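Local coordinates for uricase (Bacillus fastidiosus, PDB 4R8X), which catalyses the oxidation of urate by molecular oxygen, the first of three steps in the degradation of urate to (S)-allantoin, at residues 41-46 with 89-94; 198-203 with 245-250; 306-311 with 317-322. All coordinates share one frame; numbering follows the deposited sequence.

Contact 1 (41-46 with 89-94); sequences FGMNAK and EGFLQY
Met43 of the strand meets the Phe91 ring of the helix with the whole end of its chain, thioether sulfur and methyl together. SD is 3.7 Å from Phe91 CD2, and both SD and CE also come close to Phe91 CE2, so that sulfur and methyl together meet the CD2-CE2 flank of the Phe91 ring obliquely. This is a Met-aromatic contact, with SD 4.8 Å from the ring centroid. SD also approaches Leu92 CD2, more loosely, at 4.4 Å. Phe41, two residues earlier on the same side of the strand, turns the edge of its ring to the root of the other phenylalanine, CE2 lying 4.2 Å from Phe91 CB and near the Phe41 ring plane. The Met43 chain gets there by starting between the backbone N and the carbonyl carbon (chi1 71°) and bending again at chi3, which sets CE beside the Phe91 ring. With a serine at Met43, both SD and CE would be missing, and the Phe91 ring and Leu92 CD2 would probably be left facing a gap and a polar hydroxyl. The Phe91 ring also meets that of Tyr83 edge-to-face, and Met43 also packs on Val14 and Ala113 of the adjoining strands. The axes of the two short segments come no closer than 11.4 Å and are inclined by 32°, the helix running at a shallow angle to the strand and packed against it through side chains, with no hydrogen bond between the two segments. Strand 40-50 is flanked by strands 5-17 and 108-125, and helix 88-102 packs on one face of this sheet, with Leu92 reaching on to Leu111 and Ala113 of strand 108-125 and to Ala146 and Val148 of strand 143-153, as in the tunnelling-fold (T-fold) unit of uricases.

Contact 2 (198-203 with 245-250); sequences LYIFLN and QHLIYH
No ring of either segment enters the join between Ile200 and Leu202 of the strand and Leu247 and Ile248 of the helix; the flat groups of both segments stand away from it. On the strand, the Phe201 ring receives Tyr199 at its edge and in its plane, CE1 of the tyrosine lying 3.9 Å from CE1 of the phenylalanine, and both residues are on the side of the strand turned from the helix. On the helix, the His250 ring has the carbonyl of His246 at its edge, in plane, with O 3.3 Å from CD2; the same oxygen accepts the backbone N-H of His250.

The join itself is made by four aliphatic chains in two pairs. Ile200 and Leu247 reach toward each other tip to tip, CD1 of the isoleucine 3.6 Å from CD2 of the leucine. Ile200 extends fully at chi2 (177°), which carries CD1 out from the strand to this meeting. Two residues along the strand and one along the helix, Leu202 approaches Ile248 aslant, its CD2 4.0 Å from the isoleucine CG2. Phe236 of helix 225-238 packs on both Ile200 and Leu247, and Phe58 of the second subunit packs on Ile248.

Gln245, predicted to bind urate, begins this helical segment, and the Ile200 side chain is about 6 Å from that of Asn271, a predicted oxygen-binding residue. Since no hydrogen bond or charge pair crosses between the segments, the helix is joined to the strand by buried apolar packing, consistent with a core lying close to the predicted site.

Contact 3 (306-311 with 317-322); sequences EDLARE and SEYVAL
Glu311, in the last turn of helix 305-312, and Ser317, which opens the irregular C-terminal segment, bring their CA atoms to 5.5 Å after a short turn of the chain. The helix keeps its own backbone bonds up to Glu311, while residues 319-321 run extended. Ser317 donates its hydroxyl to the carboxylate of Glu311, OG to OE1 at 2.6 Å, where OE1 offers its anti lone pair, away from the other oxygen. A bend at chi2 (-63°) folds the glutamate chain back toward the serine. The same OE1 accepts from a water at 2.9 Å, and that water in turn accepts the backbone N-H of Glu318. Ser317 OG also takes the backbone N-H of Tyr319, N to OG 3.1 Å, in an ST turn. One turn earlier in the helix, Leu308 meets the Tyr319 side chain obliquely, CD1 3.8 Å from CE2. Within the helix, Arg310 NH2 forms a salt bridge with Asp307 OD1, which is also paired with Arg3 of the second subunit.

Glu311 OE2 is hydrogen-bonded to Tyr249 OH and Tyr319 OH to Asp257, both on helix 244-258, and Glu318 OE1 forms a salt bridge with Lys242 NZ. The carboxylate of Glu311 is thus gripped through both oxygens, an arrangement likely to stabilise its charged form and to fix the path of the C-terminal tail, whose residues are crucial for thermostability under physiological conditions.

In the fold
Along the chain the three contacts follow one another without overlap. Contacts 1 and 2 lie in different halves of the family sequence, on opposite sides of the chain's centre, with centres 28 Å apart; each sets a helix against the same long antiparallel sheet, strand 40-50 with helix 88-102 and strand 198-208 with helix 244-258, consistent with two tandem T-fold units. The centre of contact 3 is 34 Å from that of contact 1, and the two do not touch, but it is 17 Å from that of contact 2, where the outer side of helix 244-258 carries the C-terminal segment. Sheet, helix and tail are therefore layered in turn, close to the second subunit.

Contact 1 (41-46 with 89-94)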
loop_
_atom_site.group_PDB
_atom_site.type_symbol
_atom_site.label_atom_id
_atom_site.label_comp_id
_atom_site.label_asym_id
_atom_site.label_seq_id
_atom_site.Cartn_x
_atom_site.Cartn_y
_atom_site.Cartn_z
ATOM N N PHE D 41 -11.309 22.376 -3.855
ATOM C CA PHE D 41 -9.949 22.747 -4.211
ATOM C C PHE D 41 -9.097 22.169 -3.095
ATOM O O PHE D 41 -8.828 22.838 -2.088
ATOM C CB PHE D 41 -9.861 24.281 -4.258
ATOM C CG PHE D 41 -8.536 24.830 -4.721
ATOM C CD1 PHE D 41 -8.187 24.800 -6.058
ATOM C CD2 PHE D 41 -7.666 25.423 -3.818
ATOM C CE1 PHE D 41 -6.973 25.347 -6.490
ATOM C CE2 PHE D 41 -6.458 25.959 -4.235
ATOM C CZ PHE D 41 -6.105 25.915 -5.573
ATOM N N GLY D 42 -8.705 20.904 -3.262
ATOM C CA GLY D 42 -8.049 20.169 -2.197
ATOM C C GLY D 42 -6.708 19.591 -2.585
ATOM O O GLY D 42 -6.472 19.254 -3.745
ATOM N N MET D 43 -5.833 19.442 -1.603
ATOM C CA MET D 43 -4.489 18.943 -1.868
ATOM C C MET D 43 -3.850 18.395 -0.604
ATOM O O MET D 43 -4.298 18.676 0.513
ATOM C CB MET D 43 -3.608 20.073 -2.407
ATOM C CG MET D 43 -3.261 21.099 -1.329
ATOM S SD MET D 43 -2.781 22.714 -1.931
ATOM C CE MET D 43 -4.379 23.295 -2.499
ATOM N N ASN D 44 -2.787 17.627 -0.807
ATOM C CA ASN D 44 -1.875 17.222 0.231
ATOM C C ASN D 44 -0.636 18.095 0.044
ATOM O O ASN D 44 0.113 17.900 -0.915
ATOM C CB ASN D 44 -1.530 15.738 0.054
ATOM C CG ASN D 44 -0.547 15.237 1.089
ATOM O OD1 ASN D 44 0.164 16.019 1.716
ATOM N ND2 ASN D 44 -0.496 13.915 1.271
ATOM N N ALA D 45 -0.433 19.043 0.960
ATOM C CA ALA D 45 0.685 19.975 0.877
ATOM C C ALA D 45 1.837 19.597 1.802
ATOM O O ALA D 45 1.637 19.002 2.864
ATOM C CB ALA D 45 0.219 21.402 1.171
ATOM N N LYS D 46 3.047 19.970 1.395
ATOM C CA LYS D 46 4.257 19.721 2.164
ATOM C C LYS D 46 5.087 20.989 2.133
ATOM O O LYS D 46 5.456 21.475 1.057
ATOM C CB LYS D 46 5.046 18.562 1.553
ATOM C CG LYS D 46 6.274 18.154 2.345
ATOM C CD LYS D 46 6.991 16.990 1.671
ATOM C CE LYS D 46 8.173 16.513 2.496
ATOM N NZ LYS D 46 8.539 15.117 2.112
ATOM N N GLU D 89 -0.513 26.215 -8.500
ATOM C CA GLU D 89 0.730 26.980 -8.500
ATOM C C GLU D 89 0.550 28.363 -7.889
ATOM O O GLU D 89 1.434 28.851 -7.187
ATOM C CB GLU D 89 1.276 27.129 -9.916
ATOM C CG GLU D 89 1.622 25.832 -10.619
ATOM C CD GLU D 89 0.480 25.274 -11.457
ATOM O OE1 GLU D 89 0.776 24.520 -12.399
ATOM O OE2 GLU D 89 -0.701 25.583 -11.191
ATOM N N GLY D 90 -0.580 28.996 -8.191
ATOM C CA GLY D 90 -0.924 30.279 -7.603
ATOM C C GLY D 90 -1.002 30.178 -6.099
ATOM O O GLY D 90 -0.416 30.988 -5.388
ATOM N N PHE D 91 -1.705 29.162 -5.601
ATOM C CA PHE D 91 -1.823 29.001 -4.165
ATOM C C PHE D 91 -0.470 28.770 -3.488
ATOM O O PHE D 91 -0.179 29.381 -2.468
ATOM C CB PHE D 91 -2.771 27.858 -3.825
ATOM C CG PHE D 91 -2.905 27.613 -2.350
ATOM C CD1 PHE D 91 -3.403 28.606 -1.516
ATOM C CD2 PHE D 91 -2.510 26.403 -1.791
ATOM C CE1 PHE D 91 -3.516 28.396 -0.152
ATOM C CE2 PHE D 91 -2.626 26.179 -0.434
ATOM C CZ PHE D 91 -3.134 27.174 0.396
ATOM N N LEU D 92 0.364 27.902 -4.062
ATOM C CA LEU D 92 1.653 27.601 -3.460
ATOM C C LEU D 92 2.559 28.836 -3.407
ATOM O O LEU D 92 3.220 29.079 -2.395
ATOM C CB LEU D 92 2.347 26.446 -4.197
ATOM C CG LEU D 92 1.621 25.098 -4.182
ATOM C CD1 LEU D 92 2.570 24.034 -4.704
ATOM C CD2 LEU D 92 1.079 24.725 -2.791
ATOM N N GLN D 93 2.586 29.614 -4.481
ATOM C CA GLN D 93 3.418 30.814 -4.450
ATOM C C GLN D 93 2.905 31.825 -3.424
ATOM O O GLN D 93 3.695 32.435 -2.711
ATOM C CB GLN D 93 3.530 31.473 -5.820
ATOM C CG GLN D 93 4.499 32.637 -5.802
ATOM C CD GLN D 93 4.807 33.160 -7.177
ATOM O OE1 GLN D 93 4.579 32.486 -8.179
ATOM N NE2 GLN D 93 5.330 34.373 -7.236
ATOM N N TYR D 94 1.583 31.976 -3.360
ATOM C CA TYR D 94 0.919 32.825 -2.378
ATOM C C TYR D 94 1.356 32.467 -0.957
ATOM O O TYR D 94 1.718 33.338 -0.161
ATOM C CB TYR D 94 -0.597 32.684 -2.559
ATOM C CG TYR D 94 -1.498 33.317 -1.517
ATOM C CD1 TYR D 94 -1.572 34.700 -1.362
ATOM C CD2 TYR D 94 -2.348 32.527 -0.745
ATOM C CE1 TYR D 94 -2.434 35.262 -0.434
ATOM C CE2 TYR D 94 -3.202 33.082 0.180
ATOM C CZ TYR D 94 -3.245 34.445 0.335
ATOM O OH TYR D 94 -4.107 34.993 1.255
#

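Contact 2 (198-203 with 245-250)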
loop_
_atom_site.group_PDB
_atom_site.type_symbol
_atom_site.label_atom_id
_atom_site.label_comp_id
_atom_site.label_asym_id
_atom_site.label_seq_id
_atom_site.Cartn_x
_atom_site.Cartn_y
_atom_site.Cartn_z
ATOM N N LEU D 198 0.295 -2.286 -25.603
ATOM C CA LEU D 198 1.180 -1.406 -24.844
ATOM C C LEU D 198 0.456 -0.737 -23.671
ATOM O O LEU D 198 -0.567 -0.071 -23.850
ATOM C CB LEU D 198 1.795 -0.347 -25.755
ATOM C CG LEU D 198 2.855 0.547 -25.110
ATOM C CD1 LEU D 198 4.024 -0.282 -24.597
ATOM C CD2 LEU D 198 3.336 1.611 -26.087
ATOM N N TYR D 199 1.007 -0.922 -22.475
ATOM C CA TYR D 199 0.394 -0.429 -21.254
ATOM C C TYR D 199 1.443 0.437 -20.570
ATOM O O TYR D 199 2.513 -0.047 -20.210
ATOM C CB TYR D 199 -0.044 -1.617 -20.384
ATOM C CG TYR D 199 -0.773 -1.268 -19.098
ATOM C CD1 TYR D 199 -1.428 -0.054 -18.932
ATOM C CD2 TYR D 199 -0.801 -2.171 -18.045
ATOM C CE1 TYR D 199 -2.083 0.249 -17.755
ATOM C CE2 TYR D 199 -1.446 -1.867 -16.863
ATOM C CZ TYR D 199 -2.085 -0.661 -16.731
ATOM O OH TYR D 199 -2.714 -0.368 -15.553
ATOM N N ILE D 200 1.132 1.724 -20.414
ATOM C CA ILE D 200 2.099 2.711 -19.928
ATOM C C ILE D 200 1.597 3.506 -18.725
ATOM O O ILE D 200 0.399 3.770 -18.591
ATOM C CB ILE D 200 2.514 3.705 -21.043
ATOM C CG1 ILE D 200 1.321 4.557 -21.485
ATOM C CG2 ILE D 200 3.089 2.961 -22.238
ATOM C CD1 ILE D 200 1.665 5.613 -22.542
ATOM N N PHE D 201 2.525 3.851 -17.839
ATOM C CA PHE D 201 2.286 4.821 -16.775
ATOM C C PHE D 201 3.077 6.054 -17.172
ATOM O O PHE D 201 4.225 5.924 -17.611
ATOM C CB PHE D 201 2.827 4.326 -15.431
ATOM C CG PHE D 201 2.091 3.140 -14.849
ATOM C CD1 PHE D 201 1.071 2.488 -15.541
ATOM C CD2 PHE D 201 2.415 2.697 -13.581
ATOM C CE1 PHE D 201 0.417 1.396 -14.982
ATOM C CE2 PHE D 201 1.759 1.614 -13.013
ATOM C CZ PHE D 201 0.760 0.966 -13.717
ATOM N N LEU D 202 2.489 7.237 -16.992
ATOM C CA LEU D 202 3.155 8.497 -17.335
ATOM C C LEU D 202 3.008 9.512 -16.216
ATOM O O LEU D 202 1.909 9.715 -15.698
ATOM C CB LEU D 202 2.563 9.119 -18.608
ATOM C CG LEU D 202 2.681 8.393 -19.945
ATOM C CD1 LEU D 202 2.053 9.215 -21.059
ATOM C CD2 LEU D 202 4.140 8.080 -20.261
ATOM N N ASN D 203 4.122 10.133 -15.848
ATOM C CA ASN D 203 4.111 11.379 -15.101
ATOM C C ASN D 203 4.653 12.417 -16.058
ATOM O O ASN D 203 5.722 12.219 -16.649
ATOM C CB ASN D 203 5.020 11.317 -13.876
ATOM C CG ASN D 203 4.586 10.280 -12.856
ATOM O OD1 ASN D 203 3.428 9.872 -12.802
ATOM N ND2 ASN D 203 5.531 9.856 -12.024
ATOM N N GLN D 245 9.740 5.471 -25.846
ATOM C CA GLN D 245 10.666 6.573 -26.098
ATOM C C GLN D 245 10.138 7.467 -27.208
ATOM O O GLN D 245 10.037 8.678 -27.049
ATOM C CB GLN D 245 12.050 6.048 -26.497
ATOM C CG GLN D 245 12.848 5.438 -25.357
ATOM C CD GLN D 245 12.635 3.945 -25.204
ATOM O OE1 GLN D 245 11.539 3.426 -25.443
ATOM N NE2 GLN D 245 13.690 3.241 -24.800
ATOM N N HIS D 246 9.798 6.844 -28.331
ATOM C CA HIS D 246 9.254 7.541 -29.485
ATOM C C HIS D 246 7.925 8.228 -29.148
ATOM O O HIS D 246 7.704 9.385 -29.494
ATOM C CB HIS D 246 9.106 6.535 -30.630
ATOM C CG HIS D 246 8.466 7.090 -31.863
ATOM N ND1 HIS D 246 7.252 6.639 -32.335
ATOM C CD2 HIS D 246 8.878 8.046 -32.731
ATOM C CE1 HIS D 246 6.943 7.294 -33.440
ATOM N NE2 HIS D 246 7.912 8.154 -33.702
ATOM N N LEU D 247 7.049 7.515 -28.451
ATOM C CA LEU D 247 5.758 8.071 -28.053
ATOM C C LEU D 247 5.874 9.362 -27.245
ATOM O O LEU D 247 5.212 10.357 -27.558
ATOM C CB LEU D 247 4.958 7.030 -27.279
ATOM C CG LEU D 247 3.664 7.517 -26.626
ATOM C CD1 LEU D 247 2.663 7.969 -27.689
ATOM C CD2 LEU D 247 3.089 6.414 -25.767
ATOM N N ILE D 248 6.719 9.360 -26.220
ATOM C CA ILE D 248 6.772 10.513 -25.339
ATOM C C ILE D 248 7.429 11.703 -26.021
ATOM O O ILE D 248 7.106 12.851 -25.711
ATOM C CB ILE D 248 7.404 10.198 -23.960
ATOM C CG1 ILE D 248 8.837 9.688 -24.094
ATOM C CG2 ILE D 248 6.543 9.183 -23.215
ATOM C CD1 ILE D 248 9.522 9.522 -22.746
ATOM N N TYR D 249 8.316 11.440 -26.978
ATOM C CA TYR D 249 8.866 12.532 -27.766
ATOM C C TYR D 249 7.729 13.275 -28.472
ATOM O O TYR D 249 7.641 14.508 -28.421
ATOM C CB TYR D 249 9.875 12.009 -28.794
ATOM C CG TYR D 249 10.527 13.084 -29.642
ATOM C CD1 TYR D 249 11.237 14.126 -29.058
ATOM C CD2 TYR D 249 10.443 13.048 -31.033
ATOM C CE1 TYR D 249 11.844 15.102 -29.835
ATOM C CE2 TYR D 249 11.048 14.020 -31.812
ATOM C CZ TYR D 249 11.743 15.043 -31.206
ATOM O OH TYR D 249 12.347 16.016 -31.970
ATOM N N HIS D 250 6.842 12.516 -29.106
ATOM C CA HIS D 250 5.715 13.101 -29.818
ATOM C C HIS D 250 4.647 13.718 -28.923
ATOM O O HIS D 250 4.054 14.728 -29.275
ATOM C CB HIS D 250 5.126 12.084 -30.790
ATOM C CG HIS D 250 5.958 11.905 -32.016
ATOM N ND1 HIS D 250 5.671 12.544 -33.201
ATOM C CD2 HIS D 250 7.110 11.223 -32.224
ATOM C CE1 HIS D 250 6.585 12.230 -34.100
ATOM N NE2 HIS D 250 7.479 11.443 -33.530
#

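Contact 3 (306-311 with 317-322)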
loop_
_atom_site.group_PDB
_atom_site.type_symbol
_atom_site.label_atom_id
_atom_site.label_comp_id
_atom_site.label_asym_id
_atom_site.label_seq_id
_atom_site.Cartn_x
_atom_site.Cartn_y
_atom_site.Cartn_z
ATOM N N GLU D 306 13.094 23.981 -28.839
ATOM C CA GLU D 306 14.078 23.807 -29.904
ATOM C C GLU D 306 13.866 22.491 -30.658
ATOM O O GLU D 306 14.143 22.409 -31.855
ATOM C CB GLU D 306 15.504 23.896 -29.348
ATOM C CG GLU D 306 15.907 25.288 -28.856
ATOM C CD GLU D 306 15.337 25.657 -27.489
ATOM O OE1 GLU D 306 14.750 24.787 -26.806
ATOM O OE2 GLU D 306 15.485 26.835 -27.097
ATOM N N ASP D 307 13.368 21.468 -29.962
ATOM C CA ASP D 307 13.040 20.199 -30.612
ATOM C C ASP D 307 11.899 20.383 -31.597
ATOM O O ASP D 307 11.950 19.895 -32.723
ATOM C CB ASP D 307 12.671 19.126 -29.585
ATOM C CG ASP D 307 13.838 18.738 -28.702
ATOM O OD1 ASP D 307 14.953 18.549 -29.238
ATOM O OD2 ASP D 307 13.642 18.624 -27.476
ATOM N N LEU D 308 10.862 21.092 -31.166
ATOM C CA LEU D 308 9.707 21.329 -32.022
ATOM C C LEU D 308 10.115 22.136 -33.253
ATOM O O LEU D 308 9.702 21.831 -34.372
ATOM C CB LEU D 308 8.618 22.058 -31.243
ATOM C CG LEU D 308 7.335 22.328 -32.027
ATOM C CD1 LEU D 308 6.636 21.019 -32.399
ATOM C CD2 LEU D 308 6.419 23.225 -31.225
ATOM N N ALA D 309 10.947 23.150 -33.044
ATOM C CA ALA D 309 11.433 23.951 -34.158
ATOM C C ALA D 309 12.221 23.099 -35.156
ATOM O O ALA D 309 12.084 23.265 -36.372
ATOM C CB ALA D 309 12.272 25.115 -33.653
ATOM N N ARG D 310 13.039 22.188 -34.640
ATOM C CA ARG D 310 13.792 21.282 -35.498
ATOM C C ARG D 310 12.877 20.382 -36.310
ATOM O O ARG D 310 13.123 20.174 -37.492
ATOM C CB ARG D 310 14.777 20.443 -34.686
ATOM C CG ARG D 310 16.093 21.143 -34.415
ATOM C CD ARG D 310 17.110 20.223 -33.761
ATOM N NE ARG D 310 16.788 19.976 -32.360
ATOM C CZ ARG D 310 17.184 20.751 -31.352
ATOM N NH1 ARG D 310 17.917 21.830 -31.587
ATOM N NH2 ARG D 310 16.842 20.452 -30.106
ATOM N N GLU D 311 11.826 19.857 -35.686
ATOM C CA GLU D 311 10.878 19.003 -36.398
ATOM C C GLU D 311 10.154 19.777 -37.501
ATOM O O GLU D 311 10.004 19.282 -38.614
ATOM C CB GLU D 311 9.872 18.346 -35.434
ATOM C CG GLU D 311 10.480 17.343 -34.442
ATOM C CD GLU D 311 11.114 16.143 -35.126
ATOM O OE1 GLU D 311 10.656 15.761 -36.223
ATOM O OE2 GLU D 311 12.075 15.583 -34.562
ATOM N N SER D 317 10.639 14.973 -41.102
ATOM C CA SER D 317 9.901 14.849 -39.844
ATOM C C SER D 317 8.623 14.030 -39.990
ATOM O O SER D 317 7.921 14.127 -40.995
ATOM C CB SER D 317 9.570 16.229 -39.263
ATOM O OG SER D 317 8.832 16.117 -38.055
ATOM N N GLU D 318 8.333 13.228 -38.972
ATOM C CA GLU D 318 7.091 12.468 -38.916
ATOM C C GLU D 318 6.067 13.154 -38.019
ATOM O O GLU D 318 4.931 12.701 -37.911
ATOM C CB GLU D 318 7.353 11.044 -38.423
ATOM C CG GLU D 318 8.184 10.207 -39.377
ATOM C CD GLU D 318 8.415 8.801 -38.864
ATOM O OE1 GLU D 318 8.294 8.592 -37.640
ATOM O OE2 GLU D 318 8.712 7.908 -39.684
ATOM N N TYR D 319 6.470 14.247 -37.378
ATOM C CA TYR D 319 5.572 14.961 -36.479
ATOM C C TYR D 319 4.352 15.552 -37.181
ATOM O O TYR D 319 4.478 16.298 -38.159
ATOM C CB TYR D 319 6.311 16.065 -35.719
ATOM C CG TYR D 319 5.373 16.911 -34.885
ATOM C CD1 TYR D 319 4.764 16.386 -33.754
ATOM C CD2 TYR D 319 5.065 18.216 -35.254
ATOM C CE1 TYR D 319 3.903 17.139 -32.996
ATOM C CE2 TYR D 319 4.197 18.982 -34.499
ATOM C CZ TYR D 319 3.616 18.432 -33.374
ATOM O OH TYR D 319 2.752 19.169 -32.606
ATOM N N VAL D 320 3.172 15.215 -36.663
ATOM C CA VAL D 320 1.918 15.783 -37.136
ATOM C C VAL D 320 1.025 16.123 -35.949
ATOM O O VAL D 320 1.057 15.454 -34.920
ATOM C CB VAL D 320 1.153 14.822 -38.077
ATOM C CG1 VAL D 320 1.947 14.567 -39.355
ATOM C CG2 VAL D 320 0.829 13.519 -37.369
ATOM N N ALA D 321 0.233 17.176 -36.094
ATOM C CA ALA D 321 -0.719 17.560 -35.068
ATOM C C ALA D 321 -2.053 17.889 -35.717
ATOM O O ALA D 321 -2.115 18.233 -36.899
ATOM C CB ALA D 321 -0.199 18.754 -34.275
ATOM N N LEU D 322 -3.126 17.765 -34.946
ATOM C CA LEU D 322 -4.451 18.111 -35.441
ATOM C C LEU D 322 -4.499 19.575 -35.863
ATOM O O LEU D 322 -3.832 20.418 -35.260
ATOM C CB LEU D 322 -5.499 17.844 -34.362
ATOM C CG LEU D 322 -5.719 16.374 -34.012
ATOM C CD1 LEU D 322 -6.660 16.238 -32.822
ATOM C CD2 LEU D 322 -6.254 15.628 -35.222
ATOM O OXT LEU D 322 -5.199 19.951 -36.811
HETATM O O HOH W 1 10.018 13.006 -36.698
#